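Local coordinates for protein copper induced nitroreductase D (Lactococcus lactis, PDB 4BNB) that probably acts as an FMN-dependent oxidoreductase of the nitroreductase family, a copper-induced flavoprotein that binds 4-nitroquinoline 1-oxide in this structure, at residues R9-A14 / N135-L140; Y13-N18 / G146-H151; A86-F91 / Q150-L155. All coordinates share one frame; numbering follows the deposited sequence.

Contact 1 of 3, residues R9-A14 / N135-L140. With FMN (flavin mononucleotide), chain B; YHX (4-nitroquinoline 1-oxide), chain D.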
loop_
_atom_site.group_PDB
_atom_site.type_symbol
_atom_site.label_atom_id
_atom_site.label_comp_id
_atom_site.label_asym_id
_atom_site.label_seq_id
_atom_site.Cartn_x
_atom_site.Cartn_y
_atom_site.Cartn_z
ATOM N N ARG A 9 -2.095 6.108 13.334
ATOM C CA ARG A 9 -1.136 6.615 12.357
ATOM C C ARG A 9 -1.677 7.890 11.733
ATOM O O ARG A 9 -2.770 7.897 11.170
ATOM C CB ARG A 9 -0.869 5.591 11.254
ATOM C CG ARG A 9 0.158 6.058 10.220
ATOM C CD ARG A 9 -0.256 5.702 8.796
ATOM N NE ARG A 9 -1.616 6.147 8.519
ATOM C CZ ARG A 9 -1.949 7.384 8.167
ATOM N NH1 ARG A 9 -1.015 8.319 8.022
ATOM N NH2 ARG A 9 -3.220 7.688 7.954
ATOM N N ARG A 10 -0.910 8.968 11.836
ATOM C CA ARG A 10 -1.302 10.238 11.243
ATOM C C ARG A 10 -0.083 10.964 10.696
ATOM O O ARG A 10 1.054 10.673 11.068
ATOM C CB ARG A 10 -2.008 11.127 12.270
ATOM C CG ARG A 10 -3.342 10.587 12.780
ATOM C CD ARG A 10 -4.421 10.571 11.702
ATOM N NE ARG A 10 -4.612 11.887 11.098
ATOM C CZ ARG A 10 -5.291 12.885 11.652
ATOM N NH1 ARG A 10 -5.861 12.735 12.839
ATOM N NH2 ARG A 10 -5.393 14.043 11.017
ATOM N N THR A 11 -0.336 11.916 9.808
ATOM C CA THR A 11 0.700 12.801 9.313
ATOM C C THR A 11 1.048 13.800 10.408
ATOM O O THR A 11 0.196 14.570 10.854
ATOM C CB THR A 11 0.236 13.536 8.045
ATOM O OG1 THR A 11 0.180 12.607 6.955
ATOM C CG2 THR A 11 1.182 14.675 7.687
ATOM N N ILE A 12 2.299 13.751 10.856
ATOM C CA ILE A 12 2.806 14.655 11.878
ATOM C C ILE A 12 3.962 15.447 11.291
ATOM O O ILE A 12 5.004 14.879 10.959
ATOM C CB ILE A 12 3.320 13.878 13.106
ATOM C CG1 ILE A 12 2.214 12.984 13.682
ATOM C CG2 ILE A 12 3.859 14.836 14.162
ATOM C CD1 ILE A 12 1.035 13.745 14.262
ATOM N N TYR A 13 3.776 16.757 11.160
ATOM C CA TYR A 13 4.805 17.613 10.577
ATOM C C TYR A 13 5.774 18.143 11.632
ATOM O O TYR A 13 6.951 18.363 11.344
ATOM C CB TYR A 13 4.167 18.775 9.812
ATOM C CG TYR A 13 3.464 18.339 8.546
ATOM C CD1 TYR A 13 4.170 17.733 7.514
ATOM C CD2 TYR A 13 2.100 18.536 8.379
ATOM C CE1 TYR A 13 3.536 17.330 6.353
ATOM C CE2 TYR A 13 1.456 18.136 7.219
ATOM C CZ TYR A 13 2.180 17.534 6.211
ATOM O OH TYR A 13 1.548 17.136 5.053
ATOM N N ALA A 14 5.277 18.345 12.847
ATOM C CA ALA A 14 6.102 18.852 13.938
ATOM C C ALA A 14 6.832 17.700 14.616
ATOM O O ALA A 14 6.288 17.043 15.509
ATOM C CB ALA A 14 5.247 19.603 14.942
ATOM N N ASN A 135 2.895 0.567 6.216
ATOM C CA ASN A 135 3.136 -0.395 7.284
ATOM C C ASN A 135 4.253 0.094 8.212
ATOM O O ASN A 135 4.138 -0.014 9.428
ATOM C CB ASN A 135 3.430 -1.794 6.733
ATOM C CG ASN A 135 2.163 -2.543 6.353
ATOM O OD1 ASN A 135 1.065 -2.184 6.782
ATOM N ND2 ASN A 135 2.309 -3.588 5.551
ATOM N N VAL A 136 5.316 0.657 7.645
ATOM C CA VAL A 136 6.373 1.250 8.460
ATOM C C VAL A 136 5.838 2.457 9.239
ATOM O O VAL A 136 6.081 2.605 10.436
ATOM C CB VAL A 136 7.572 1.680 7.594
ATOM C CG1 VAL A 136 8.543 2.535 8.400
ATOM C CG2 VAL A 136 8.285 0.456 7.032
ATOM N N TRP A 137 5.099 3.310 8.543
ATOM C CA TRP A 137 4.508 4.505 9.128
ATOM C C TRP A 137 3.660 4.135 10.348
ATOM O O TRP A 137 3.794 4.728 11.423
ATOM C CB TRP A 137 3.656 5.163 8.049
ATOM C CG TRP A 137 3.236 6.577 8.260
ATOM C CD1 TRP A 137 3.286 7.303 9.409
ATOM C CD2 TRP A 137 2.689 7.438 7.261
ATOM N NE1 TRP A 137 2.795 8.574 9.186
ATOM C CE2 TRP A 137 2.426 8.677 7.870
ATOM C CE3 TRP A 137 2.394 7.276 5.905
ATOM C CZ2 TRP A 137 1.882 9.751 7.171
ATOM C CZ3 TRP A 137 1.852 8.339 5.214
ATOM C CH2 TRP A 137 1.605 9.561 5.846
ATOM N N THR A 138 2.801 3.137 10.185
ATOM C CA THR A 138 1.904 2.720 11.254
ATOM C C THR A 138 2.671 2.068 12.405
ATOM O O THR A 138 2.344 2.272 13.574
ATOM C CB THR A 138 0.817 1.767 10.721
ATOM O OG1 THR A 138 0.113 2.402 9.645
ATOM C CG2 THR A 138 -0.174 1.416 11.813
ATOM N N ALA A 139 3.699 1.293 12.079
ATOM C CA ALA A 139 4.519 0.659 13.103
ATOM C C ALA A 139 5.245 1.706 13.950
ATOM O O ALA A 139 5.376 1.550 15.168
ATOM C CB ALA A 139 5.517 -0.298 12.467
ATOM N N LEU A 140 5.717 2.773 13.309
ATOM C CA LEU A 140 6.365 3.858 14.038
ATOM C C LEU A 140 5.374 4.547 14.974
ATOM O O LEU A 140 5.707 4.876 16.112
ATOM C CB LEU A 140 6.969 4.876 13.072
ATOM C CG LEU A 140 8.170 4.384 12.264
ATOM C CD1 LEU A 140 8.506 5.370 11.155
ATOM C CD2 LEU A 140 9.375 4.162 13.164
HETATM N N1 FMN B . 1.974 14.376 2.665
HETATM C C2 FMN B . 2.983 15.461 2.402
HETATM O O2 FMN B . 3.127 16.326 3.198
HETATM N N3 FMN B . 3.752 15.444 1.189
HETATM C C4 FMN B . 3.590 14.448 0.256
HETATM O O4 FMN B . 4.284 14.403 -0.708
HETATM C C4A FMN B . 2.602 13.390 0.509
HETATM N N5 FMN B . 2.414 12.467 -0.342
HETATM C C5A FMN B . 1.553 11.282 0.016
HETATM C C6 FMN B . 1.504 10.094 -0.929
HETATM C C7 FMN B . 0.770 9.036 -0.633
HETATM C C7M FMN B . 0.727 7.855 -1.598
HETATM C C8 FMN B . -0.035 9.004 0.671
HETATM C C8M FMN B . -0.837 7.754 1.016
HETATM C C9 FMN B . -0.007 10.045 1.497
HETATM C C9A FMN B . 0.836 11.269 1.155
HETATM N N10 FMN B . 0.873 12.410 2.036
HETATM C C10 FMN B . 1.803 13.415 1.779
HETATM C "C1'" FMN B . 0.109 12.425 3.270
HETATM C "C2'" FMN B . -1.383 12.569 2.967
HETATM O "O2'" FMN B . -1.677 13.885 2.580
HETATM C "C3'" FMN B . -2.140 12.188 4.238
HETATM O "O3'" FMN B . -1.881 10.829 4.468
HETATM C "C4'" FMN B . -3.648 12.411 4.094
HETATM O "O4'" FMN B . -3.939 13.784 4.047
HETATM C "C5'" FMN B . -4.366 11.782 5.290
HETATM O "O5'" FMN B . -3.901 12.354 6.485
HETATM P P FMN B . -3.205 11.427 7.655
HETATM O O1P FMN B . -4.103 10.318 7.981
HETATM O O2P FMN B . -1.789 10.826 7.095
HETATM O O3P FMN B . -2.957 12.386 8.966
HETATM O O01 YHX D . 6.890 22.015 9.033
HETATM N N02 YHX D . 6.570 21.457 7.906
HETATM O O03 YHX D . 7.441 20.884 7.273
HETATM C C04 YHX D . 5.205 21.538 7.463
HETATM C C05 YHX D . 4.280 22.139 8.329
HETATM C C06 YHX D . 2.936 22.253 7.970
HETATM N N07 YHX D . 2.507 21.790 6.791
HETATM O O08 YHX D . 1.255 21.904 6.473
HETATM C C09 YHX D . 3.378 21.194 5.907
HETATM C C10 YHX D . 4.708 21.047 6.192
HETATM C C11 YHX D . 5.545 20.412 5.216
HETATM C C12 YHX D . 5.015 19.958 4.008
HETATM C C13 YHX D . 3.658 20.114 3.732
HETATM C C14 YHX D . 2.837 20.725 4.670
#
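The loop 9-14, leaving helix 2-8 in an extended course, passes helix 120-142 most closely at Arg9 and Thr138, whose CA atoms lie 5.1 Å apart. The middle of the Arg9 side chain, from CG to NH1, lies over the indole of Trp137. CG sits over the five-membered ring, 3.7 Å from its centroid, in a CH-pi contact, while the guanidinium carbon CZ stands over the six-membered ring, 4.5 Å from that centroid and nearly on its normal, as a cation-pi pair. The guanidinium does not lie flat: its plane stands 76° from the indole, so it meets the ring face edge-on, with NH1 nearest. CG lies anti to the backbone N (chi1 -179°), and bends at chi2 and chi3 bring the guanidinium over the indole beside the phosphate; CD passes Thr138 OG1, which is itself bonded to Val134 O.

This is the phosphate-binding loop of the nitroreductase fold, and the turned-up guanidinium serves FMN. Arg9 NH1 reaches O2P at 2.8 Å, nearly straight at 173°, and NH2 takes O1P. Thr11 OG1 adds a second bond to O2P; O3P is gripped by Thr11 N and Arg10 NE. Substituting an alanine for Trp137 would probably leave the Arg9 guanidinium without its aromatic floor and freer to swing from the phosphate. The indole edge also faces the loop: NE1 gives a weak, bent bond to Arg10 O at 3.3 Å and another weak one to Ala147 O, while CZ2 lies against Thr11 OG1.

Contact 2 of 3, residues Y13-N18 / G146-H151. With FMN (flavin mononucleotide), chain B; YHX (4-nitroquinoline 1-oxide), chain D.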
loop_
_atom_site.group_PDB
_atom_site.type_symbol
_atom_site.label_atom_id
_atom_site.label_comp_id
_atom_site.label_asym_id
_atom_site.label_seq_id
_atom_site.Cartn_x
_atom_site.Cartn_y
_atom_site.Cartn_z
ATOM N N TYR A 13 3.776 16.757 11.160
ATOM C CA TYR A 13 4.805 17.613 10.577
ATOM C C TYR A 13 5.774 18.143 11.632
ATOM O O TYR A 13 6.951 18.363 11.344
ATOM C CB TYR A 13 4.167 18.775 9.812
ATOM C CG TYR A 13 3.464 18.339 8.546
ATOM C CD1 TYR A 13 4.170 17.733 7.514
ATOM C CD2 TYR A 13 2.100 18.536 8.379
ATOM C CE1 TYR A 13 3.536 17.330 6.353
ATOM C CE2 TYR A 13 1.456 18.136 7.219
ATOM C CZ TYR A 13 2.180 17.534 6.211
ATOM O OH TYR A 13 1.548 17.136 5.053
ATOM N N ALA A 14 5.277 18.345 12.847
ATOM C CA ALA A 14 6.102 18.852 13.938
ATOM C C ALA A 14 6.832 17.700 14.616
ATOM O O ALA A 14 6.288 17.043 15.509
ATOM C CB ALA A 14 5.247 19.603 14.942
ATOM N N LEU A 15 8.067 17.463 14.186
ATOM C CA LEU A 15 8.845 16.325 14.659
ATOM C C LEU A 15 10.146 16.758 15.329
ATOM O O LEU A 15 10.746 17.771 14.958
ATOM C CB LEU A 15 9.158 15.384 13.493
ATOM C CG LEU A 15 7.947 14.720 12.835
ATOM C CD1 LEU A 15 8.371 13.954 11.591
ATOM C CD2 LEU A 15 7.232 13.802 13.814
ATOM N N GLY A 16 10.576 15.979 16.318
ATOM C CA GLY A 16 11.829 16.224 17.010
ATOM C C GLY A 16 12.667 14.966 17.140
ATOM O O GLY A 16 12.428 13.972 16.451
ATOM N N ARG A 17 13.643 15.000 18.044
ATOM C CA ARG A 17 14.617 13.918 18.160
ATOM C C ARG A 17 14.591 13.262 19.536
ATOM O O ARG A 17 15.561 12.628 19.948
ATOM C CB ARG A 17 16.010 14.456 17.846
ATOM C CG ARG A 17 16.067 15.125 16.488
ATOM C CD ARG A 17 17.478 15.427 16.045
ATOM N NE ARG A 17 17.500 15.876 14.659
ATOM C CZ ARG A 17 18.597 16.250 14.008
ATOM N NH1 ARG A 17 19.776 16.234 14.614
ATOM N NH2 ARG A 17 18.511 16.643 12.745
ATOM N N ASN A 18 13.467 13.400 20.231
ATOM C CA ASN A 18 13.281 12.789 21.542
ATOM C C ASN A 18 12.906 11.317 21.371
ATOM O O ASN A 18 11.786 10.902 21.679
ATOM C CB ASN A 18 12.198 13.550 22.313
ATOM C CG ASN A 18 11.977 13.017 23.716
ATOM O OD1 ASN A 18 12.867 12.421 24.324
ATOM N ND2 ASN A 18 10.773 13.241 24.244
ATOM N N GLY A 146 5.971 9.978 15.440
ATOM C CA GLY A 146 5.213 10.536 14.336
ATOM C C GLY A 146 6.016 10.498 13.056
ATOM O O GLY A 146 7.231 10.285 13.081
ATOM N N ALA A 147 5.339 10.701 11.931
ATOM C CA ALA A 147 6.011 10.731 10.642
ATOM C C ALA A 147 5.159 11.443 9.603
ATOM O O ALA A 147 3.949 11.592 9.767
ATOM C CB ALA A 147 6.333 9.305 10.179
ATOM N N ASN A 148 5.810 11.886 8.535
ATOM C CA ASN A 148 5.111 12.401 7.371
ATOM C C ASN A 148 5.835 11.912 6.124
ATOM O O ASN A 148 7.031 11.627 6.175
ATOM C CB ASN A 148 5.002 13.933 7.412
ATOM C CG ASN A 148 6.356 14.622 7.388
ATOM O OD1 ASN A 148 6.949 14.804 6.326
ATOM N ND2 ASN A 148 6.841 15.031 8.558
ATOM N N LEU A 149 5.099 11.785 5.023
ATOM C CA LEU A 149 5.626 11.208 3.792
ATOM C C LEU A 149 5.833 12.288 2.741
ATOM O O LEU A 149 4.905 13.029 2.419
ATOM C CB LEU A 149 4.664 10.138 3.261
ATOM C CG LEU A 149 5.085 9.397 1.989
ATOM C CD1 LEU A 149 6.350 8.582 2.219
ATOM C CD2 LEU A 149 3.951 8.502 1.491
ATOM N N GLN A 150 7.048 12.371 2.205
ATOM C CA GLN A 150 7.390 13.399 1.227
ATOM C C GLN A 150 7.830 12.802 -0.103
ATOM O O GLN A 150 8.173 11.616 -0.192
ATOM C CB GLN A 150 8.506 14.297 1.763
ATOM C CG GLN A 150 8.126 15.073 3.005
ATOM C CD GLN A 150 6.828 15.832 2.831
ATOM O OE1 GLN A 150 6.578 16.426 1.781
ATOM N NE2 GLN A 150 5.988 15.807 3.856
ATOM N N HIS A 151 7.842 13.643 -1.134
ATOM C CA HIS A 151 8.195 13.205 -2.478
ATOM C C HIS A 151 9.080 14.209 -3.195
ATOM O O HIS A 151 8.618 14.984 -4.034
ATOM C CB HIS A 151 6.930 12.927 -3.280
ATOM C CG HIS A 151 6.167 11.749 -2.766
ATOM N ND1 HIS A 151 5.169 11.865 -1.824
ATOM C CD2 HIS A 151 6.301 10.429 -3.018
ATOM C CE1 HIS A 151 4.701 10.662 -1.536
ATOM N NE2 HIS A 151 5.372 9.772 -2.250
HETATM N N1 FMN B . 1.974 14.376 2.665
HETATM C C2 FMN B . 2.983 15.461 2.402
HETATM O O2 FMN B . 3.127 16.326 3.198
HETATM N N3 FMN B . 3.752 15.444 1.189
HETATM C C4 FMN B . 3.590 14.448 0.256
HETATM O O4 FMN B . 4.284 14.403 -0.708
HETATM C C4A FMN B . 2.602 13.390 0.509
HETATM N N5 FMN B . 2.414 12.467 -0.342
HETATM C C5A FMN B . 1.553 11.282 0.016
HETATM C C6 FMN B . 1.504 10.094 -0.929
HETATM C C7 FMN B . 0.770 9.036 -0.633
HETATM C C7M FMN B . 0.727 7.855 -1.598
HETATM C C8 FMN B . -0.035 9.004 0.671
HETATM C C8M FMN B . -0.837 7.754 1.016
HETATM C C9 FMN B . -0.007 10.045 1.497
HETATM C C9A FMN B . 0.836 11.269 1.155
HETATM N N10 FMN B . 0.873 12.410 2.036
HETATM C C10 FMN B . 1.803 13.415 1.779
HETATM C "C1'" FMN B . 0.109 12.425 3.270
HETATM C "C2'" FMN B . -1.383 12.569 2.967
HETATM O "O2'" FMN B . -1.677 13.885 2.580
HETATM C "C3'" FMN B . -2.140 12.188 4.238
HETATM O "O3'" FMN B . -1.881 10.829 4.468
HETATM C "C4'" FMN B . -3.648 12.411 4.094
HETATM O "O4'" FMN B . -3.939 13.784 4.047
HETATM C "C5'" FMN B . -4.366 11.782 5.290
HETATM O "O5'" FMN B . -3.901 12.354 6.485
HETATM P P FMN B . -3.205 11.427 7.655
HETATM O O1P FMN B . -4.103 10.318 7.981
HETATM O O2P FMN B . -1.789 10.826 7.095
HETATM O O3P FMN B . -2.957 12.386 8.966
HETATM O O01 YHX D . 6.890 22.015 9.033
HETATM N N02 YHX D . 6.570 21.457 7.906
HETATM O O03 YHX D . 7.441 20.884 7.273
HETATM C C04 YHX D . 5.205 21.538 7.463
HETATM C C05 YHX D . 4.280 22.139 8.329
HETATM C C06 YHX D . 2.936 22.253 7.970
HETATM N N07 YHX D . 2.507 21.790 6.791
HETATM O O08 YHX D . 1.255 21.904 6.473
HETATM C C09 YHX D . 3.378 21.194 5.907
HETATM C C10 YHX D . 4.708 21.047 6.192
HETATM C C11 YHX D . 5.545 20.412 5.216
HETATM C C12 YHX D . 5.015 19.958 4.008
HETATM C C13 YHX D . 3.658 20.114 3.732
HETATM C C14 YHX D . 2.837 20.725 4.670
HETATM O O HOH W 1 8.805 17.094 9.787
#
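Tyr13 meets Asn148 and Gln150 with one side of its ring, where the loop ahead of the short strand 15-16 runs beside strand 145-150 in the nitroreductase sheet. Although its CB points away from that strand, chi1 of -70° sets the ring beside its own backbone N and returns it to the flavin. CD1 lies 3.8 Å from Asn148 CG, and Gln150 NE2 comes up at the ring edge near CE1, the amide plane 48° from the ring. The phenol OH then bonds FMN O2 at 2.6 Å, an oxygen that Gln150 NE2 also holds. 4-nitroquinoline 1-oxide lies over one face of the ring, C09 3.6 Å above its plane and near its centre. The backbone is used as well: a water donates to Tyr13 O and accepts from Asn148 ND2, which has a second partner in Ile12 O.

Leu15 follows, pointing at strand 145-150. CD2 packs close on the backbone of Gly146, against its carbonyl, and CD1 reaches Asn148 ND2 at 3.6 Å. Strands 15-16 and 145-150 are not bonded to each other: both pair with strand 170-181.

The amide that strand 145-150 presents to the flavin is also held from behind: Gln150 NE2 donates to Asn148 OD1 in a nearly straight bond of 2.8 Å, approaching tilted 34° from that carbonyl plane.

Contact 3 of 3, residues A86-F91 / Q150-L155. With FMN (flavin mononucleotide), chain B; YHX (4-nitroquinoline 1-oxide), chain D.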
loop_
_atom_site.group_PDB
_atom_site.type_symbol
_atom_site.label_atom_id
_atom_site.label_comp_id
_atom_site.label_asym_id
_atom_site.label_seq_id
_atom_site.Cartn_x
_atom_site.Cartn_y
_atom_site.Cartn_z
ATOM N N ALA A 86 12.838 26.438 5.837
ATOM C CA ALA A 86 11.559 26.610 6.517
ATOM C C ALA A 86 10.871 25.261 6.686
ATOM O O ALA A 86 10.946 24.647 7.752
ATOM C CB ALA A 86 10.675 27.564 5.743
ATOM N N LYS A 87 10.194 24.805 5.637
ATOM C CA LYS A 87 9.639 23.462 5.629
ATOM C C LYS A 87 10.790 22.476 5.744
ATOM O O LYS A 87 10.711 21.496 6.483
ATOM C CB LYS A 87 8.867 23.200 4.336
ATOM C CG LYS A 87 7.565 23.972 4.202
ATOM C CD LYS A 87 6.634 23.296 3.203
ATOM C CE LYS A 87 7.336 23.010 1.881
ATOM N NZ LYS A 87 6.503 22.174 0.976
ATOM N N LEU A 88 11.865 22.751 5.012
ATOM C CA LEU A 88 13.038 21.885 5.018
ATOM C C LEU A 88 13.669 21.809 6.404
ATOM O O LEU A 88 14.151 20.757 6.811
ATOM C CB LEU A 88 14.070 22.359 3.992
ATOM C CG LEU A 88 13.658 22.279 2.519
ATOM C CD1 LEU A 88 14.879 22.421 1.622
ATOM C CD2 LEU A 88 12.923 20.982 2.219
ATOM N N ASP A 89 13.668 22.924 7.128
ATOM C CA ASP A 89 14.183 22.932 8.494
ATOM C C ASP A 89 13.335 22.030 9.387
ATOM O O ASP A 89 13.856 21.364 10.283
ATOM C CB ASP A 89 14.211 24.354 9.058
ATOM C CG ASP A 89 15.348 25.185 8.494
ATOM O OD1 ASP A 89 16.394 24.603 8.135
ATOM O OD2 ASP A 89 15.197 26.423 8.415
ATOM N N GLY A 90 12.029 22.014 9.135
ATOM C CA GLY A 90 11.115 21.159 9.874
ATOM C C GLY A 90 11.336 19.683 9.589
ATOM O O GLY A 90 11.180 18.841 10.472
ATOM N N PHE A 91 11.688 19.364 8.348
ATOM C CA PHE A 91 12.023 17.995 7.984
ATOM C C PHE A 91 13.365 17.604 8.594
ATOM O O PHE A 91 13.515 16.518 9.149
ATOM C CB PHE A 91 12.082 17.845 6.461
ATOM C CG PHE A 91 10.759 18.054 5.781
ATOM C CD1 PHE A 91 9.587 17.578 6.347
ATOM C CD2 PHE A 91 10.688 18.730 4.574
ATOM C CE1 PHE A 91 8.370 17.771 5.719
ATOM C CE2 PHE A 91 9.475 18.926 3.944
ATOM C CZ PHE A 91 8.315 18.448 4.518
ATOM N N GLN A 150 7.048 12.371 2.205
ATOM C CA GLN A 150 7.390 13.399 1.227
ATOM C C GLN A 150 7.830 12.802 -0.103
ATOM O O GLN A 150 8.173 11.616 -0.192
ATOM C CB GLN A 150 8.506 14.297 1.763
ATOM C CG GLN A 150 8.126 15.073 3.005
ATOM C CD GLN A 150 6.828 15.832 2.831
ATOM O OE1 GLN A 150 6.578 16.426 1.781
ATOM N NE2 GLN A 150 5.988 15.807 3.856
ATOM N N HIS A 151 7.842 13.643 -1.134
ATOM C CA HIS A 151 8.195 13.205 -2.478
ATOM C C HIS A 151 9.080 14.209 -3.195
ATOM O O HIS A 151 8.618 14.984 -4.034
ATOM C CB HIS A 151 6.930 12.927 -3.280
ATOM C CG HIS A 151 6.167 11.749 -2.766
ATOM N ND1 HIS A 151 5.169 11.865 -1.824
ATOM C CD2 HIS A 151 6.301 10.429 -3.018
ATOM C CE1 HIS A 151 4.701 10.662 -1.536
ATOM N NE2 HIS A 151 5.372 9.772 -2.250
ATOM N N TYR A 152 10.364 14.174 -2.857
ATOM C CA TYR A 152 11.352 15.022 -3.505
ATOM C C TYR A 152 12.095 14.246 -4.584
ATOM O O TYR A 152 13.036 14.750 -5.191
ATOM C CB TYR A 152 12.308 15.610 -2.469
ATOM C CG TYR A 152 11.647 16.675 -1.628
ATOM C CD1 TYR A 152 11.465 17.960 -2.123
ATOM C CD2 TYR A 152 11.183 16.393 -0.351
ATOM C CE1 TYR A 152 10.852 18.937 -1.366
ATOM C CE2 TYR A 152 10.565 17.367 0.414
ATOM C CZ TYR A 152 10.403 18.635 -0.100
ATOM O OH TYR A 152 9.793 19.608 0.655
ATOM N N ASN A 153 11.659 13.011 -4.809
ATOM C CA ASN A 153 11.999 12.282 -6.021
ATOM C C ASN A 153 11.210 12.878 -7.179
ATOM O O ASN A 153 10.077 13.323 -6.989
ATOM C CB ASN A 153 11.641 10.804 -5.861
ATOM C CG ASN A 153 10.207 10.597 -5.386
ATOM O OD1 ASN A 153 9.878 10.877 -4.237
ATOM N ND2 ASN A 153 9.352 10.101 -6.271
ATOM N N PRO A 154 11.793 12.888 -8.388
ATOM C CA PRO A 154 13.116 12.358 -8.735
ATOM C C PRO A 154 14.251 13.372 -8.588
ATOM O O PRO A 154 15.383 13.068 -8.970
ATOM C CB PRO A 154 12.948 12.000 -10.209
ATOM C CG PRO A 154 12.022 13.052 -10.718
ATOM C CD PRO A 154 11.057 13.329 -9.587
ATOM N N LEU A 155 13.960 14.549 -8.042
ATOM C CA LEU A 155 14.943 15.631 -7.975
ATOM C C LEU A 155 16.224 15.239 -7.239
ATOM O O LEU A 155 17.319 15.635 -7.638
ATOM C CB LEU A 155 14.334 16.865 -7.303
ATOM C CG LEU A 155 13.400 17.734 -8.149
ATOM C CD1 LEU A 155 12.268 16.917 -8.752
ATOM C CD2 LEU A 155 12.845 18.873 -7.305
HETATM N N1 FMN B . 1.974 14.376 2.665
HETATM C C2 FMN B . 2.983 15.461 2.402
HETATM O O2 FMN B . 3.127 16.326 3.198
HETATM N N3 FMN B . 3.752 15.444 1.189
HETATM C C4 FMN B . 3.590 14.448 0.256
HETATM O O4 FMN B . 4.284 14.403 -0.708
HETATM C C4A FMN B . 2.602 13.390 0.509
HETATM N N5 FMN B . 2.414 12.467 -0.342
HETATM C C5A FMN B . 1.553 11.282 0.016
HETATM C C6 FMN B . 1.504 10.094 -0.929
HETATM C C7 FMN B . 0.770 9.036 -0.633
HETATM C C7M FMN B . 0.727 7.855 -1.598
HETATM C C8 FMN B . -0.035 9.004 0.671
HETATM C C8M FMN B . -0.837 7.754 1.016
HETATM C C9 FMN B . -0.007 10.045 1.497
HETATM C C9A FMN B . 0.836 11.269 1.155
HETATM N N10 FMN B . 0.873 12.410 2.036
HETATM C C10 FMN B . 1.803 13.415 1.779
HETATM C "C1'" FMN B . 0.109 12.425 3.270
HETATM C "C2'" FMN B . -1.383 12.569 2.967
HETATM O "O2'" FMN B . -1.677 13.885 2.580
HETATM C "C3'" FMN B . -2.140 12.188 4.238
HETATM O "O3'" FMN B . -1.881 10.829 4.468
HETATM C "C4'" FMN B . -3.648 12.411 4.094
HETATM O "O4'" FMN B . -3.939 13.784 4.047
HETATM C "C5'" FMN B . -4.366 11.782 5.290
HETATM O "O5'" FMN B . -3.901 12.354 6.485
HETATM P P FMN B . -3.205 11.427 7.655
HETATM O O1P FMN B . -4.103 10.318 7.981
HETATM O O2P FMN B . -1.789 10.826 7.095
HETATM O O3P FMN B . -2.957 12.386 8.966
HETATM O O01 YHX D . 6.890 22.015 9.033
HETATM N N02 YHX D . 6.570 21.457 7.906
HETATM O O03 YHX D . 7.441 20.884 7.273
HETATM C C04 YHX D . 5.205 21.538 7.463
HETATM C C05 YHX D . 4.280 22.139 8.329
HETATM C C06 YHX D . 2.936 22.253 7.970
HETATM N N07 YHX D . 2.507 21.790 6.791
HETATM O O08 YHX D . 1.255 21.904 6.473
HETATM C C09 YHX D . 3.378 21.194 5.907
HETATM C C10 YHX D . 4.708 21.047 6.192
HETATM C C11 YHX D . 5.545 20.412 5.216
HETATM C C12 YHX D . 5.015 19.958 4.008
HETATM C C13 YHX D . 3.658 20.114 3.732
HETATM C C14 YHX D . 2.837 20.725 4.670
HETATM O O HOH W 2 8.807 21.928 -0.900
#
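Aromatic and apolar packing carries most of this contact, with the backbones well apart: Phe91 and Gln150, the nearest pair, have CA atoms 9.4 Å from each other. Phe91, on helix 87-92, points at the loop and receives Gln150 over one face. CG of the glutamine sits 4.1 Å from the ring centroid, 27° off the normal, in a CH-pi contact, and the amide continues past the rim with CD 3.4 Å from CZ. The two side chains meet at about a right angle, yet amide and ring planes differ by only 32°. Tyr152 approaches the rim of the same ring instead: its OH lies near the Phe91 plane, 3.4 Å from CE2, and the two ring edges meet there. Leu88 reaches the same phenol end with one methyl, CD2 being 4.2 Å from Tyr152 CZ. Behind them, helix 52-72 sets Trp59 against Phe91 and Val63 against Leu88 and Tyr152.

The polar link is indirect. A water accepts from Lys87 NZ at 3.0 Å and also bonds the Tyr152 OH. Lys87 CD lies against the bound quinoline, and a bend at chi3 turns CE and NZ toward the water.

On the Phe91 face opposite Gln150 lies the nitro oxygen O03 of 4-nitroquinoline 1-oxide. Next along the loop, His151 ND1 gives FMN O4 a nearly straight bond (2.9 Å, 178°), while its ring meets Trp124 of the second subunit. Helix 87-92 and this loop thus wall a ligand pocket beside the flavin, at the FMN site of a dimeric nitroreductase.

In the fold
Contacts 1 and 2 are buried, their centres about 8 Å apart, whereas contact 3 is partly buried and has an exposed lysine at its margin. Contact 1 shares Tyr13 and Ala14 with contact 2, which in turn shares Gln150 and His151 with contact 3; the bonds of Ile12 N to Ala147 O and Ile12 O to Asn148 ND2 join the first two directly. Chemistry changes along the cofactor: two arginines, one of them laid over an indole, and a threonine serve the phosphate in contact 1, while a phenol and an amide serve the pyrimidine end of the flavin in contact 2. Contact 3 adds mainly aromatic packing and a water bridge. All three touch the flavin and the bound quinoline.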